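Local coordinates for superoxide dismutase (Acidilobus saccharovorans, PDB 4FFK), which catalyses the dismutation of superoxide into molecular oxygen and hydrogen peroxide, using a bound iron ion, at residues T93-N98 with V141-L146; K129-A134 with S198-I203; E161-V166 with D178-A183; H182-Y185 with D191-K194. All blocks are in the same frame, centred on the assembly; numbering follows the deposited sequence.

Interaction 1: T93-N98 with V141-L146; sequences TLYWLN and VGWAIL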
loop_
_atom_site.group_PDB
_atom_site.type_symbol
_atom_site.label_atom_id
_atom_site.label_comp_id
_atom_site.label_asym_id
_atom_site.label_seq_id
_atom_site.Cartn_x
_atom_site.Cartn_y
_atom_site.Cartn_z
ATOM N N THR A 93 -17.286 -12.810 4.073
ATOM C CA THR A 93 -18.708 -12.944 4.329
ATOM C C THR A 93 -19.552 -12.665 3.081
ATOM O O THR A 93 -20.448 -13.442 2.752
ATOM C CB THR A 93 -19.124 -12.054 5.445
ATOM O OG1 THR A 93 -18.383 -12.439 6.603
ATOM C CG2 THR A 93 -20.622 -12.221 5.680
ATOM N N LEU A 94 -19.249 -11.570 2.399
ATOM C CA LEU A 94 -19.870 -11.234 1.108
ATOM C C LEU A 94 -19.610 -12.316 0.091
ATOM O O LEU A 94 -20.551 -12.855 -0.562
ATOM C CB LEU A 94 -19.298 -9.912 0.601
ATOM C CG LEU A 94 -19.838 -9.374 -0.712
ATOM C CD1 LEU A 94 -21.357 -9.244 -0.615
ATOM C CD2 LEU A 94 -19.201 -8.005 -0.974
ATOM N N TYR A 95 -18.345 -12.635 -0.086
ATOM C CA TYR A 95 -17.954 -13.660 -1.032
ATOM C C TYR A 95 -18.805 -14.941 -0.911
ATOM O O TYR A 95 -19.309 -15.409 -1.913
ATOM C CB TYR A 95 -16.522 -14.002 -0.753
ATOM C CG TYR A 95 -15.901 -15.037 -1.615
ATOM C CD1 TYR A 95 -15.345 -16.170 -1.046
ATOM C CD2 TYR A 95 -15.726 -14.811 -2.998
ATOM C CE1 TYR A 95 -14.716 -17.091 -1.799
ATOM C CE2 TYR A 95 -15.047 -15.719 -3.754
ATOM C CZ TYR A 95 -14.594 -16.877 -3.154
ATOM O OH TYR A 95 -13.939 -17.786 -3.888
ATOM N N TRP A 96 -18.928 -15.495 0.290
ATOM C CA TRP A 96 -19.739 -16.742 0.425
ATOM C C TRP A 96 -21.168 -16.530 0.043
ATOM O O TRP A 96 -21.775 -17.432 -0.566
ATOM C CB TRP A 96 -19.717 -17.268 1.842
ATOM C CG TRP A 96 -18.382 -17.319 2.458
ATOM C CD1 TRP A 96 -18.015 -16.747 3.639
ATOM C CD2 TRP A 96 -17.249 -18.017 1.975
ATOM N NE1 TRP A 96 -16.738 -17.074 3.938
ATOM C CE2 TRP A 96 -16.212 -17.821 2.928
ATOM C CE3 TRP A 96 -16.976 -18.759 0.825
ATOM C CZ2 TRP A 96 -14.938 -18.349 2.758
ATOM C CZ3 TRP A 96 -15.705 -19.304 0.669
ATOM C CH2 TRP A 96 -14.707 -19.078 1.636
ATOM N N LEU A 97 -21.720 -15.391 0.446
ATOM C CA LEU A 97 -23.141 -15.056 0.228
ATOM C C LEU A 97 -23.425 -14.876 -1.251
ATOM O O LEU A 97 -24.548 -15.160 -1.759
ATOM C CB LEU A 97 -23.534 -13.811 1.013
ATOM C CG LEU A 97 -23.600 -14.000 2.539
ATOM C CD1 LEU A 97 -23.749 -12.612 3.182
ATOM C CD2 LEU A 97 -24.809 -14.963 2.962
ATOM N N ASN A 98 -22.412 -14.449 -1.971
ATOM C CA ASN A 98 -22.537 -14.180 -3.367
ATOM C C ASN A 98 -22.534 -15.444 -4.241
ATOM O O ASN A 98 -22.644 -15.339 -5.431
ATOM C CB ASN A 98 -21.328 -13.371 -3.842
ATOM C CG ASN A 98 -21.352 -11.914 -3.405
ATOM O OD1 ASN A 98 -20.286 -11.285 -3.336
ATOM N ND2 ASN A 98 -22.545 -11.346 -3.169
ATOM N N VAL A 141 -2.617 -10.012 -4.271
ATOM C CA VAL A 141 -3.860 -10.672 -3.874
ATOM C C VAL A 141 -4.824 -9.624 -3.510
ATOM O O VAL A 141 -4.442 -8.533 -3.203
ATOM C CB VAL A 141 -3.686 -11.563 -2.699
ATOM C CG1 VAL A 141 -2.702 -12.717 -3.157
ATOM C CG2 VAL A 141 -3.110 -10.772 -1.543
ATOM N N GLY A 142 -6.100 -9.973 -3.578
ATOM C CA GLY A 142 -7.148 -9.008 -3.253
ATOM C C GLY A 142 -8.451 -9.515 -3.804
ATOM O O GLY A 142 -8.719 -10.697 -3.772
ATOM N N TRP A 143 -9.214 -8.581 -4.350
ATOM C CA TRP A 143 -10.636 -8.822 -4.659
ATOM C C TRP A 143 -10.971 -7.964 -5.850
ATOM O O TRP A 143 -10.382 -6.893 -6.085
ATOM C CB TRP A 143 -11.518 -8.255 -3.560
ATOM C CG TRP A 143 -11.224 -8.914 -2.260
ATOM C CD1 TRP A 143 -10.195 -8.626 -1.434
ATOM C CD2 TRP A 143 -11.923 -10.012 -1.714
ATOM N NE1 TRP A 143 -10.212 -9.469 -0.347
ATOM C CE2 TRP A 143 -11.294 -10.318 -0.480
ATOM C CE3 TRP A 143 -13.094 -10.738 -2.109
ATOM C CZ2 TRP A 143 -11.735 -11.338 0.344
ATOM C CZ3 TRP A 143 -13.525 -11.762 -1.253
ATOM C CH2 TRP A 143 -12.857 -12.051 -0.066
ATOM N N ALA A 144 -11.978 -8.420 -6.587
ATOM C CA ALA A 144 -12.703 -7.478 -7.454
ATOM C C ALA A 144 -14.086 -7.388 -6.867
ATOM O O ALA A 144 -14.637 -8.383 -6.346
ATOM C CB ALA A 144 -12.731 -7.959 -8.907
ATOM N N ILE A 145 -14.658 -6.184 -6.911
ATOM C CA ILE A 145 -15.900 -5.923 -6.288
ATOM C C ILE A 145 -16.799 -5.123 -7.232
ATOM O O ILE A 145 -16.330 -4.210 -7.852
ATOM C CB ILE A 145 -15.724 -5.102 -5.010
ATOM C CG1 ILE A 145 -15.111 -5.946 -3.892
ATOM C CG2 ILE A 145 -17.089 -4.606 -4.569
ATOM C CD1 ILE A 145 -14.738 -5.087 -2.678
ATOM N N LEU A 146 -18.058 -5.533 -7.348
ATOM C CA LEU A 146 -19.053 -4.732 -8.046
ATOM C C LEU A 146 -19.721 -3.974 -6.927
ATOM O O LEU A 146 -20.195 -4.589 -5.999
ATOM C CB LEU A 146 -20.107 -5.640 -8.742
ATOM C CG LEU A 146 -21.169 -4.736 -9.437
ATOM C CD1 LEU A 146 -20.650 -3.706 -10.436
ATOM C CD2 LEU A 146 -22.127 -5.651 -10.110
#

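Interaction 2: K129-A134 with S198-I203; sequences KLFGDA and SWWDLI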
loop_
_atom_site.group_PDB
_atom_site.type_symbol
_atom_site.label_atom_id
_atom_site.label_comp_id
_atom_site.label_asym_id
_atom_site.label_seq_id
_atom_site.Cartn_x
_atom_site.Cartn_y
_atom_site.Cartn_z
ATOM N N LYS A 129 -16.769 -9.181 -18.834
ATOM C CA LYS A 129 -15.424 -9.028 -19.308
ATOM C C LYS A 129 -14.602 -8.067 -18.486
ATOM O O LYS A 129 -13.449 -8.326 -18.195
ATOM C CB LYS A 129 -15.459 -8.519 -20.718
ATOM C CG LYS A 129 -14.142 -8.037 -21.291
ATOM C CD LYS A 129 -13.227 -9.160 -21.532
ATOM C CE LYS A 129 -11.933 -8.620 -22.131
ATOM N NZ LYS A 129 -10.780 -9.431 -21.600
ATOM N N LEU A 130 -15.175 -6.930 -18.148
ATOM C CA LEU A 130 -14.367 -5.942 -17.449
ATOM C C LEU A 130 -14.198 -6.435 -16.015
ATOM O O LEU A 130 -13.129 -6.325 -15.469
ATOM C CB LEU A 130 -15.066 -4.606 -17.425
ATOM C CG LEU A 130 -14.416 -3.396 -16.742
ATOM C CD1 LEU A 130 -13.046 -3.079 -17.339
ATOM C CD2 LEU A 130 -15.383 -2.178 -16.835
ATOM N N PHE A 131 -15.260 -6.947 -15.429
ATOM C CA PHE A 131 -15.164 -7.434 -14.055
ATOM C C PHE A 131 -14.172 -8.593 -13.931
ATOM O O PHE A 131 -13.317 -8.616 -13.018
ATOM C CB PHE A 131 -16.497 -7.866 -13.552
ATOM C CG PHE A 131 -16.508 -8.122 -12.066
ATOM C CD1 PHE A 131 -16.369 -9.387 -11.562
ATOM C CD2 PHE A 131 -16.560 -7.045 -11.169
ATOM C CE1 PHE A 131 -16.384 -9.595 -10.142
ATOM C CE2 PHE A 131 -16.549 -7.284 -9.769
ATOM C CZ PHE A 131 -16.488 -8.547 -9.301
ATOM N N GLY A 132 -14.278 -9.562 -14.844
ATOM C CA GLY A 132 -13.289 -10.628 -14.934
ATOM C C GLY A 132 -11.887 -10.130 -15.067
ATOM O O GLY A 132 -10.950 -10.632 -14.410
ATOM N N ASP A 133 -11.674 -9.131 -15.921
ATOM C CA ASP A 133 -10.356 -8.605 -16.064
ATOM C C ASP A 133 -9.899 -7.882 -14.795
ATOM O O ASP A 133 -8.717 -7.967 -14.439
ATOM C CB ASP A 133 -10.260 -7.639 -17.216
ATOM C CG ASP A 133 -10.279 -8.332 -18.579
ATOM O OD1 ASP A 133 -10.237 -9.586 -18.628
ATOM O OD2 ASP A 133 -10.286 -7.584 -19.589
ATOM N N ALA A 134 -10.828 -7.239 -14.095
ATOM C CA ALA A 134 -10.480 -6.499 -12.856
ATOM C C ALA A 134 -10.007 -7.547 -11.841
ATOM O O ALA A 134 -8.998 -7.326 -11.152
ATOM C CB ALA A 134 -11.711 -5.720 -12.293
ATOM N N SER A 198 -14.813 -19.484 -14.121
ATOM C CA SER A 198 -15.794 -20.450 -13.634
ATOM C C SER A 198 -16.633 -19.908 -12.500
ATOM O O SER A 198 -17.778 -20.285 -12.308
ATOM C CB SER A 198 -15.135 -21.759 -13.157
ATOM O OG SER A 198 -14.024 -22.120 -13.937
ATOM N N TRP A 199 -16.038 -19.001 -11.723
ATOM C CA TRP A 199 -16.736 -18.451 -10.588
ATOM C C TRP A 199 -18.047 -17.805 -11.001
ATOM O O TRP A 199 -19.018 -17.858 -10.267
ATOM C CB TRP A 199 -15.783 -17.465 -9.865
ATOM C CG TRP A 199 -16.482 -16.555 -8.884
ATOM C CD1 TRP A 199 -16.773 -16.812 -7.555
ATOM C CD2 TRP A 199 -16.914 -15.233 -9.141
ATOM N NE1 TRP A 199 -17.408 -15.722 -7.015
ATOM C CE2 TRP A 199 -17.490 -14.738 -7.956
ATOM C CE3 TRP A 199 -16.897 -14.410 -10.276
ATOM C CZ2 TRP A 199 -18.054 -13.427 -7.855
ATOM C CZ3 TRP A 199 -17.473 -13.136 -10.187
ATOM C CH2 TRP A 199 -18.033 -12.650 -8.963
ATOM N N TRP A 200 -18.103 -17.275 -12.218
ATOM C CA TRP A 200 -19.365 -16.761 -12.788
ATOM C C TRP A 200 -20.542 -17.685 -12.624
ATOM O O TRP A 200 -21.669 -17.221 -12.391
ATOM C CB TRP A 200 -19.199 -16.358 -14.257
ATOM C CG TRP A 200 -18.299 -15.148 -14.396
ATOM C CD1 TRP A 200 -16.990 -15.161 -14.644
ATOM C CD2 TRP A 200 -18.651 -13.781 -14.162
ATOM N NE1 TRP A 200 -16.485 -13.886 -14.661
ATOM C CE2 TRP A 200 -17.483 -13.021 -14.325
ATOM C CE3 TRP A 200 -19.821 -13.140 -13.764
ATOM C CZ2 TRP A 200 -17.467 -11.642 -14.170
ATOM C CZ3 TRP A 200 -19.816 -11.758 -13.638
ATOM C CH2 TRP A 200 -18.651 -11.038 -13.834
ATOM N N ASP A 201 -20.276 -18.985 -12.699
ATOM C CA ASP A 201 -21.354 -19.995 -12.617
ATOM C C ASP A 201 -21.863 -20.248 -11.220
ATOM O O ASP A 201 -22.812 -21.023 -11.027
ATOM C CB ASP A 201 -20.884 -21.312 -13.221
ATOM C CG ASP A 201 -20.532 -21.158 -14.685
ATOM O OD1 ASP A 201 -21.150 -20.298 -15.321
ATOM O OD2 ASP A 201 -19.629 -21.850 -15.182
ATOM N N LEU A 202 -21.198 -19.642 -10.231
ATOM C CA LEU A 202 -21.615 -19.800 -8.855
ATOM C C LEU A 202 -22.366 -18.606 -8.343
ATOM O O LEU A 202 -22.922 -18.640 -7.244
ATOM C CB LEU A 202 -20.383 -20.011 -7.991
ATOM C CG LEU A 202 -19.633 -21.323 -8.192
ATOM C CD1 LEU A 202 -18.598 -21.442 -7.149
ATOM C CD2 LEU A 202 -20.660 -22.482 -8.041
ATOM N N ILE A 203 -22.383 -17.529 -9.112
ATOM C CA ILE A 203 -22.945 -16.289 -8.554
ATOM C C ILE A 203 -24.403 -16.467 -8.197
ATOM O O ILE A 203 -25.222 -16.873 -9.036
ATOM C CB ILE A 203 -22.726 -15.064 -9.461
ATOM C CG1 ILE A 203 -21.237 -14.778 -9.552
ATOM C CG2 ILE A 203 -23.399 -13.814 -8.866
ATOM C CD1 ILE A 203 -20.847 -14.006 -10.760
#

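Interaction 3: E161-V166 with D178-A183; sequences EKHNNV and DVFEHA. With FE (Fe (III) ion), chain B.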
loop_
_atom_site.group_PDB
_atom_site.type_symbol
_atom_site.label_atom_id
_atom_site.label_comp_id
_atom_site.label_asym_id
_atom_site.label_seq_id
_atom_site.Cartn_x
_atom_site.Cartn_y
_atom_site.Cartn_z
ATOM N N GLU A 161 -6.686 -4.512 -2.967
ATOM C CA GLU A 161 -5.492 -5.347 -2.739
ATOM C C GLU A 161 -5.402 -5.669 -1.262
ATOM O O GLU A 161 -5.874 -4.897 -0.461
ATOM C CB GLU A 161 -4.257 -4.610 -3.202
ATOM C CG GLU A 161 -4.187 -4.560 -4.740
ATOM C CD GLU A 161 -3.038 -3.696 -5.185
ATOM O OE1 GLU A 161 -2.031 -3.480 -4.467
ATOM O OE2 GLU A 161 -3.173 -3.200 -6.295
ATOM N N LYS A 162 -4.912 -6.862 -0.939
ATOM C CA LYS A 162 -5.168 -7.432 0.413
ATOM C C LYS A 162 -6.683 -7.289 0.650
ATOM O O LYS A 162 -7.479 -7.526 -0.263
ATOM C CB LYS A 162 -4.324 -6.654 1.445
ATOM C CG LYS A 162 -2.854 -6.870 1.237
ATOM C CD LYS A 162 -2.022 -5.891 2.079
ATOM C CE LYS A 162 -2.185 -6.183 3.546
ATOM N NZ LYS A 162 -1.392 -5.162 4.386
ATOM N N HIS A 163 -7.143 -6.920 1.844
ATOM C CA HIS A 163 -8.551 -6.665 2.043
ATOM C C HIS A 163 -8.779 -5.219 2.257
ATOM O O HIS A 163 -9.904 -4.826 2.562
ATOM C CB HIS A 163 -9.009 -7.356 3.333
ATOM C CG HIS A 163 -8.650 -8.803 3.382
ATOM N ND1 HIS A 163 -8.928 -9.669 2.332
ATOM C CD2 HIS A 163 -8.027 -9.545 4.337
ATOM C CE1 HIS A 163 -8.510 -10.886 2.652
ATOM N NE2 HIS A 163 -7.938 -10.829 3.858
ATOM N N ASN A 164 -7.694 -4.415 2.164
ATOM C CA ASN A 164 -7.821 -3.065 2.656
ATOM C C ASN A 164 -6.794 -2.146 2.079
ATOM O O ASN A 164 -6.294 -1.293 2.793
ATOM C CB ASN A 164 -7.711 -3.076 4.194
ATOM C CG ASN A 164 -6.339 -3.532 4.691
ATOM O OD1 ASN A 164 -5.659 -4.346 4.067
ATOM N ND2 ASN A 164 -5.886 -2.904 5.796
ATOM N N ASN A 165 -6.447 -2.369 0.806
ATOM C CA ASN A 165 -5.661 -1.419 0.060
ATOM C C ASN A 165 -6.444 -1.203 -1.228
ATOM O O ASN A 165 -7.155 -2.124 -1.667
ATOM C CB ASN A 165 -4.317 -1.938 -0.296
ATOM C CG ASN A 165 -3.300 -1.804 0.846
ATOM O OD1 ASN A 165 -3.487 -1.028 1.754
ATOM N ND2 ASN A 165 -2.161 -2.468 0.682
ATOM N N VAL A 166 -6.257 -0.008 -1.774
ATOM C CA VAL A 166 -6.880 0.488 -3.041
ATOM C C VAL A 166 -8.358 0.847 -2.829
ATOM O O VAL A 166 -8.836 1.898 -3.270
ATOM C CB VAL A 166 -6.783 -0.532 -4.189
ATOM C CG1 VAL A 166 -7.207 0.191 -5.464
ATOM C CG2 VAL A 166 -5.329 -1.027 -4.351
ATOM N N ASP A 178 -12.941 -13.155 -4.515
ATOM C CA ASP A 178 -11.606 -13.256 -3.909
ATOM C C ASP A 178 -10.620 -13.797 -4.887
ATOM O O ASP A 178 -10.813 -14.884 -5.498
ATOM C CB ASP A 178 -11.768 -14.250 -2.777
ATOM C CG ASP A 178 -10.603 -14.323 -1.864
ATOM O OD1 ASP A 178 -9.645 -13.589 -1.999
ATOM O OD2 ASP A 178 -10.736 -15.112 -0.930
ATOM N N VAL A 179 -9.519 -13.067 -5.061
ATOM C CA VAL A 179 -8.389 -13.587 -5.820
ATOM C C VAL A 179 -7.085 -13.629 -5.036
ATOM O O VAL A 179 -5.991 -13.669 -5.604
ATOM C CB VAL A 179 -8.186 -12.856 -7.138
ATOM C CG1 VAL A 179 -9.368 -13.060 -8.026
ATOM C CG2 VAL A 179 -8.020 -11.287 -6.890
ATOM N N PHE A 180 -7.195 -13.725 -3.715
ATOM C CA PHE A 180 -6.096 -14.283 -3.029
ATOM C C PHE A 180 -5.882 -15.704 -3.520
ATOM O O PHE A 180 -6.830 -16.419 -3.796
ATOM C CB PHE A 180 -6.412 -14.432 -1.570
ATOM C CG PHE A 180 -6.196 -13.211 -0.775
ATOM C CD1 PHE A 180 -5.237 -13.262 0.252
ATOM C CD2 PHE A 180 -6.959 -12.049 -0.996
ATOM C CE1 PHE A 180 -5.035 -12.113 1.121
ATOM C CE2 PHE A 180 -6.732 -10.904 -0.177
ATOM C CZ PHE A 180 -5.767 -10.989 0.872
ATOM N N GLU A 181 -4.632 -16.106 -3.573
ATOM C CA GLU A 181 -4.351 -17.417 -4.137
ATOM C C GLU A 181 -5.081 -18.520 -3.413
ATOM O O GLU A 181 -5.435 -19.544 -3.987
ATOM C CB GLU A 181 -2.884 -17.645 -4.072
ATOM C CG GLU A 181 -2.202 -16.793 -5.167
ATOM C CD GLU A 181 -0.735 -16.689 -5.008
ATOM O OE1 GLU A 181 -0.194 -16.882 -3.897
ATOM O OE2 GLU A 181 -0.057 -16.419 -6.016
ATOM N N HIS A 182 -5.289 -18.351 -2.109
ATOM C CA HIS A 182 -5.954 -19.442 -1.398
ATOM C C HIS A 182 -7.402 -19.699 -1.844
ATOM O O HIS A 182 -7.897 -20.797 -1.613
ATOM C CB HIS A 182 -5.928 -19.244 0.107
ATOM C CG HIS A 182 -6.700 -18.078 0.542
ATOM N ND1 HIS A 182 -6.096 -16.992 1.132
ATOM C CD2 HIS A 182 -8.016 -17.774 0.426
ATOM C CE1 HIS A 182 -7.004 -16.084 1.403
ATOM N NE2 HIS A 182 -8.193 -16.542 1.011
ATOM N N ALA A 183 -8.009 -18.739 -2.535
ATOM C CA ALA A 183 -9.374 -18.891 -2.996
ATOM C C ALA A 183 -9.381 -19.952 -4.092
ATOM O O ALA A 183 -10.414 -20.571 -4.324
ATOM C CB ALA A 183 -9.947 -17.564 -3.504
HETATM FE FE FE B . -9.980 -15.438 0.808
HETATM O O HOH W 1 -8.955 -13.662 0.725
#

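Interaction 4: H182-Y185 with D191-K194; sequences HAYY and DRAK. With FE (Fe (III) ion), chain B.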
loop_
_atom_site.group_PDB
_atom_site.type_symbol
_atom_site.label_atom_id
_atom_site.label_comp_id
_atom_site.label_asym_id
_atom_site.label_seq_id
_atom_site.Cartn_x
_atom_site.Cartn_y
_atom_site.Cartn_z
ATOM N N HIS A 182 -5.289 -18.351 -2.109
ATOM C CA HIS A 182 -5.954 -19.442 -1.398
ATOM C C HIS A 182 -7.402 -19.699 -1.844
ATOM O O HIS A 182 -7.897 -20.797 -1.613
ATOM C CB HIS A 182 -5.928 -19.244 0.107
ATOM C CG HIS A 182 -6.700 -18.078 0.542
ATOM N ND1 HIS A 182 -6.096 -16.992 1.132
ATOM C CD2 HIS A 182 -8.016 -17.774 0.426
ATOM C CE1 HIS A 182 -7.004 -16.084 1.403
ATOM N NE2 HIS A 182 -8.193 -16.542 1.011
ATOM N N ALA A 183 -8.009 -18.739 -2.535
ATOM C CA ALA A 183 -9.374 -18.891 -2.996
ATOM C C ALA A 183 -9.381 -19.952 -4.092
ATOM O O ALA A 183 -10.414 -20.571 -4.324
ATOM C CB ALA A 183 -9.947 -17.564 -3.504
ATOM N N TYR A 184 -8.244 -20.160 -4.745
ATOM C CA TYR A 184 -8.268 -20.993 -5.983
ATOM C C TYR A 184 -7.154 -21.944 -6.110
ATOM O O TYR A 184 -7.172 -22.819 -6.980
ATOM C CB TYR A 184 -8.357 -20.115 -7.217
ATOM C CG TYR A 184 -7.283 -19.087 -7.369
ATOM C CD1 TYR A 184 -6.072 -19.422 -7.875
ATOM C CD2 TYR A 184 -7.510 -17.742 -7.034
ATOM C CE1 TYR A 184 -5.053 -18.479 -8.081
ATOM C CE2 TYR A 184 -6.473 -16.810 -7.184
ATOM C CZ TYR A 184 -5.289 -17.171 -7.736
ATOM O OH TYR A 184 -4.282 -16.310 -7.965
ATOM N N TYR A 185 -6.122 -21.805 -5.282
ATOM C CA TYR A 185 -4.918 -22.541 -5.552
ATOM C C TYR A 185 -5.110 -24.043 -5.466
ATOM O O TYR A 185 -4.393 -24.782 -6.153
ATOM C CB TYR A 185 -3.746 -22.154 -4.609
ATOM C CG TYR A 185 -2.480 -22.060 -5.350
ATOM C CD1 TYR A 185 -2.227 -20.961 -6.160
ATOM C CD2 TYR A 185 -1.534 -23.075 -5.320
ATOM C CE1 TYR A 185 -1.064 -20.877 -6.898
ATOM C CE2 TYR A 185 -0.365 -22.987 -6.069
ATOM C CZ TYR A 185 -0.142 -21.912 -6.854
ATOM O OH TYR A 185 1.014 -21.830 -7.564
ATOM N N ASP A 191 -3.797 -20.694 -11.894
ATOM C CA ASP A 191 -4.724 -20.266 -12.959
ATOM C C ASP A 191 -5.912 -19.493 -12.443
ATOM O O ASP A 191 -7.085 -19.946 -12.409
ATOM C CB ASP A 191 -5.212 -21.469 -13.778
ATOM C CG ASP A 191 -5.723 -21.056 -15.130
ATOM O OD1 ASP A 191 -5.968 -19.829 -15.350
ATOM O OD2 ASP A 191 -5.900 -21.979 -15.969
ATOM N N ARG A 192 -5.580 -18.297 -11.928
ATOM C CA ARG A 192 -6.592 -17.429 -11.435
ATOM C C ARG A 192 -7.668 -17.170 -12.467
ATOM O O ARG A 192 -8.844 -17.028 -12.133
ATOM C CB ARG A 192 -5.937 -16.083 -11.076
ATOM C CG ARG A 192 -6.941 -15.127 -10.493
ATOM C CD ARG A 192 -6.293 -13.786 -10.369
ATOM N NE ARG A 192 -5.376 -13.794 -9.218
ATOM C CZ ARG A 192 -4.696 -12.712 -8.821
ATOM N NH1 ARG A 192 -4.836 -11.571 -9.465
ATOM N NH2 ARG A 192 -3.914 -12.797 -7.762
ATOM N N ALA A 193 -7.223 -17.035 -13.707
ATOM C CA ALA A 193 -8.145 -16.654 -14.777
ATOM C C ALA A 193 -9.245 -17.720 -14.924
ATOM O O ALA A 193 -10.434 -17.389 -15.129
ATOM C CB ALA A 193 -7.418 -16.419 -16.046
ATOM N N LYS A 194 -8.859 -18.997 -14.836
ATOM C CA LYS A 194 -9.768 -20.072 -15.099
ATOM C C LYS A 194 -10.687 -20.157 -13.893
ATOM O O LYS A 194 -11.872 -20.364 -14.008
ATOM C CB LYS A 194 -8.997 -21.386 -15.278
ATOM C CG LYS A 194 -9.936 -22.569 -15.358
ATOM C CD LYS A 194 -9.112 -23.830 -15.578
ATOM C CE LYS A 194 -9.983 -25.048 -15.308
ATOM N NZ LYS A 194 -9.296 -26.332 -15.785
HETATM FE FE FE B . -9.980 -15.438 0.808
HETATM O O HOH W 1 -8.955 -13.662 0.725
#

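Interaction 1: T93-N98 with V141-L146
Tyr95 and Trp143 meet as an offset edge-to-face pair, the six-membered ring of the indole turning its edge toward the phenol face, with centroids 5.9 Å apart and planes at 83°. The closest touch is Trp143 CZ3 on Tyr95 CB, at 3.8 Å, and this methylene lies near the indole plane. Trp143 stands on strand 142-148; with CG anti to the carbonyl carbon (chi1 -61°), its indole carries over to helix 75-97. Within the helix, Tyr95 CD1 sits over the rim of the Trp96 ring, which itself meets the iron ligand His43 edge-to-face. The polar ends are tied farther out: Tyr95 OH hydrogen-bonds with Tyr195 OH, and Trp143 NE1 with His163 ND1, bonds that restrain both rings. The side chain of Trp143 is about 4 Å from the bound iron, nearest atoms. Large aromatic residues suit this buried place: carbon edges and faces make an apolar wall beside the metal, and the few polar atoms are spent on fixing the rings.

Interaction 2: K129-A134 with S198-I203
Phe131, on helix 124-136, reaches the consecutive tryptophans Trp199 and Trp200, and its atoms meet them in turn. CB comes first, lying near the plane of the Trp200 indole at its edge, 3.8 Å from Trp200 CH2. With CG anti to the backbone N (chi1 -169°), the ring then runs past this indole, and CD1 approaches Trp200 CZ2 to 3.6 Å. The two six-membered rings are steeply inclined, at 77°, in neither a stack nor an edge-to-face pair. Farther out, CE1 touches Trp199 CH2 at 3.7 Å; here the rings meet rim to rim, neither over the other's face. The far end of the phenyl ring packs on Ala144 and Leu146 of the sheet. Trp199 in turn places CZ3 over the centre of the Trp200 six-membered ring, which closes the aromatic cluster. At Gly132 the Trp200 edge comes up to bare backbone, CZ2 lying 3.9 Å from Gly132 N. Lys128 adds an electrostatic element, a cation-pi contact with Trp200. The cohesion between the segments is itself apolar and aromatic: flat, bulky rings fill a buried seam by shape.

Interaction 3: E161-V166 with D178-A183
His163 and Phe180 carry the aromatic part of this contact: their planes are within 18° of parallel but slid apart, the centroids 4.6 Å apart and His163 CE1 3.3 Å from Phe180 CZ. Phe180 has CG anti to its carbonyl carbon (chi1 -84°), which swings the ring toward His163. The backbone adds an edge contact, Lys162 O lying near the phenyl plane 3.5 Å from Phe180 CE2, where ring hydrogens suit a carbonyl. Among the metal bonds, Asp178 OD2 binds the iron at 1.9 Å, His182 NE2 at 2.1 Å and a water at 2.0 Å; His43 and His92 complete the five ligands. This water sits over the rim of the Phe180 face and at the edge of the His163 ring. A side-chain hydrogen bond within the ligand loop, from Phe180 N to Asp178 OD1 (3.0 Å, 156°), reaches the oxygen from above the carboxylate plane and forms an Asx turn. Were Phe180 replaced by an alanine, the iron-bound water would probably lose the ring beside it, and His163 one of its aromatic neighbours. The two loops follow strands 155-161 and 172-178, with Phe84 of helix 75-97 against His163 and Tyr51 of helix 37-66 reaching both rings.

Interaction 4: H182-Y185 with D191-K194
Tyr184 and Arg192 make the contact, and the run that leads to it begins at an iron ligand. The ring of His182 stacks on His47, and its ND1, the nitrogen turned from the metal, hydrogen-bonds to Glu181 of a neighbouring subunit. Ala183 packs its methyl group against His43. Tyr184 follows, with CG between its backbone N and carbonyl carbon (chi1 56°), a torsion that lays the ring over the start of helix 192-199. Arg192 CA sits above one face, 4.0 Å from the ring centroid, as a CH-pi contact, and Arg192 CB is 3.6 Å from Tyr184 CZ. The hydroxyl then accepts from Arg192 NE at 3.0 Å (158°), close to the guanidinium plane. A phenylalanine in place of Tyr184 removes the hydroxyl, which would probably leave Arg192 NE without its acceptor and the side chain less firmly tied to the ring. Arg192 NH1 bonds to the carbonyls of Lys136 and Val138, NH2 to that of Gly140. Tyr185 reaches His47 of the neighbouring subunit through its hydroxyl. Asp191 N-caps the facing helix, OD1 accepting from Lys194 N at 3.1 Å. The run Asp-Val-Phe-Glu-His-Ala-Tyr-Tyr ending here is the metal-binding signature of iron and manganese superoxide dismutases.

How the interactions relate
Interactions 1 and 3 lie closest, their centres about 9 Å apart, where strand 142-148, the middle one of the antiparallel sheet, runs between the loops that follow its two neighbours. Interaction 2, its centre about 11 Å from that of interaction 1, packs helices 124-136 and 192-199 near the same sheet, Phe131 reaching Ile145 and Leu146. Interaction 4 shares His182 and Ala183 with interaction 3 and helix 192-199 with interaction 2. Along the chain, interactions 1 and 2 cross, while 3 and 4 are nested inside the loop that 2 closes. Interaction 1 alone joins the alpha-hairpin region to the C-terminal domain; interactions 3 and 4 extend the iron site to another subunit.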